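ArsR family transcriptional regulator (Staphylococcus aureus, PDB 6CDB) represses transcription as a zinc-responsive helix-turn-helix regulator, probably releasing its operator DNA when it binds zinc. Local coordinates at the interface of chains A and B. Sequence-based numbering; all coordinates share one arbitrary frame. Chains: chain A/B, ArsR family transcriptional regulator.

The interface of chains A and B. Residues chain A 6-8, 12-13, 16; chain B 33, 95, 99.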
loop_
_atom_site.group_PDB
_atom_site.type_symbol
_atom_site.label_atom_id
_atom_site.label_comp_id
_atom_site.label_asym_id
_atom_site.label_seq_id
_atom_site.Cartn_x
_atom_site.Cartn_y
_atom_site.Cartn_z
ATOM N N SER A 6 11.854 14.238 3.457
ATOM C CA SER A 6 12.970 13.502 4.050
ATOM C C SER A 6 12.517 12.705 5.279
ATOM O O SER A 6 11.389 12.214 5.319
ATOM C CB SER A 6 14.112 14.462 4.423
ATOM O OG SER A 6 14.699 15.053 3.271
ATOM N N GLU A 7 13.414 12.562 6.263
ATOM C CA GLU A 7 13.108 11.922 7.549
ATOM C C GLU A 7 12.740 10.443 7.383
ATOM O O GLU A 7 11.874 9.916 8.087
ATOM C CB GLU A 7 12.001 12.687 8.291
ATOM C CG GLU A 7 11.972 12.498 9.815
ATOM C CD GLU A 7 10.758 13.161 10.466
ATOM O OE1 GLU A 7 10.016 12.472 11.207
ATOM O OE2 GLU A 7 10.545 14.374 10.228
ATOM N N ILE A 8 13.413 9.753 6.460
ATOM C CA ILE A 8 13.231 8.305 6.292
ATOM C C ILE A 8 14.205 7.634 7.262
ATOM O O ILE A 8 15.394 7.449 6.987
ATOM C CB ILE A 8 13.418 7.855 4.839
ATOM C CG1 ILE A 8 12.096 7.985 4.059
ATOM C CG2 ILE A 8 13.907 6.394 4.749
ATOM C CD1 ILE A 8 11.627 9.411 3.785
ATOM N N THR A 12 9.998 5.199 10.620
ATOM C CA THR A 12 9.095 5.522 9.521
ATOM C C THR A 12 8.779 4.288 8.689
ATOM O O THR A 12 7.611 4.003 8.405
ATOM C CB THR A 12 9.692 6.609 8.624
ATOM O OG1 THR A 12 10.044 7.753 9.412
ATOM C CG2 THR A 12 8.664 7.020 7.565
ATOM N N LEU A 13 9.814 3.545 8.278
ATOM C CA LEU A 13 9.577 2.395 7.411
ATOM C C LEU A 13 8.858 1.277 8.153
ATOM O O LEU A 13 8.115 0.508 7.539
ATOM C CB LEU A 13 10.895 1.897 6.809
ATOM C CG LEU A 13 11.623 2.880 5.869
ATOM C CD1 LEU A 13 12.714 2.176 5.064
ATOM C CD2 LEU A 13 10.633 3.605 4.938
ATOM N N VAL A 16 5.259 2.401 7.943
ATOM C CA VAL A 16 4.853 2.117 6.563
ATOM C C VAL A 16 4.534 0.633 6.395
ATOM O O VAL A 16 3.515 0.247 5.794
ATOM C CB VAL A 16 5.957 2.572 5.589
ATOM C CG1 VAL A 16 5.749 1.944 4.225
ATOM C CG2 VAL A 16 5.980 4.090 5.479
ATOM N N GLU B 33 11.888 1.384 -0.953
ATOM C CA GLU B 33 12.290 2.759 -0.686
ATOM C C GLU B 33 13.645 3.062 -1.329
ATOM O O GLU B 33 13.828 4.128 -1.941
ATOM C CB GLU B 33 12.302 3.001 0.823
ATOM C CG GLU B 33 12.377 4.465 1.242
ATOM C CD GLU B 33 13.801 4.972 1.343
ATOM O OE1 GLU B 33 14.703 4.140 1.569
ATOM O OE2 GLU B 33 14.014 6.191 1.183
ATOM N N ILE B 95 4.859 6.823 2.669
ATOM C CA ILE B 95 5.974 7.197 3.540
ATOM C C ILE B 95 5.728 8.572 4.148
ATOM O O ILE B 95 5.877 8.771 5.362
ATOM C CB ILE B 95 7.304 7.153 2.762
ATOM C CG1 ILE B 95 7.648 5.719 2.369
ATOM C CG2 ILE B 95 8.451 7.766 3.574
ATOM C CD1 ILE B 95 8.871 5.602 1.481
ATOM N N ASN B 99 5.053 9.750 8.015
ATOM C CA ASN B 99 5.991 10.667 8.643
ATOM C C ASN B 99 5.317 11.887 9.256
ATOM O O ASN B 99 5.685 12.301 10.360
ATOM C CB ASN B 99 7.039 11.104 7.630
ATOM C CG ASN B 99 8.432 10.854 8.121
ATOM O OD1 ASN B 99 8.655 10.712 9.325
ATOM N ND2 ASN B 99 9.383 10.787 7.198
#
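A:Ile8 and B:Ile95 meet at about a right angle, the tip CD1 of A:Ile8 resting on the CG2 branch of B:Ile95 at 3.6 Å. With CG2 of B:Ile95 anti to its backbone N (chi1 -67°), this methyl is turned toward A:Ile8, while CG1 passes near A:Val16. The latter adds its own CG2, which packs against CA of B:Ile95 at 3.7 Å, and CG2 of A:Thr12 approaches the same CG2 methyl of B:Ile95, a little more distantly. The other branch of A:Ile8, CG2, lies against the carboxylate of B:Glu33, 3.7 Å from CD. The bend at chi2 of B:Glu33 (-87°) carries that carboxylate to A:Ile8, leaving CG to brush CD2 of A:Leu13 more distantly.

Outward, the amide of B:Asn99 reaches the N-terminal segment of chain A. Its ND2 donates a nearly straight hydrogen bond of 2.8 Å to the backbone O of A:Glu7, which lies close to the amide plane; seen from the carbonyl, the donor stands well above the plane. The same oxygen accepts from OG1 of A:Thr12 in its own chain, at 3.1 Å and nearly along the C=O axis. A:Glu7 is poorly ordered, but as modelled the two bonds would help fix this weakly defined segment. A weak hydrogen bond from OG1 to OD1 of B:Asn99 (3.3 Å) can only compete for the same hydroxyl hydrogen. OE1 of A:Glu7 sits 2.9 Å from OD1 of B:Asn99, two acceptors as modelled, which makes the carboxylate placement doubtful.

This is part of the two-fold dimer interface: the N-terminal segment and helix 10-23 of one subunit lie against helices 26-37 and 85-99 of the other, the latter carrying the zinc-binding residue B:His97.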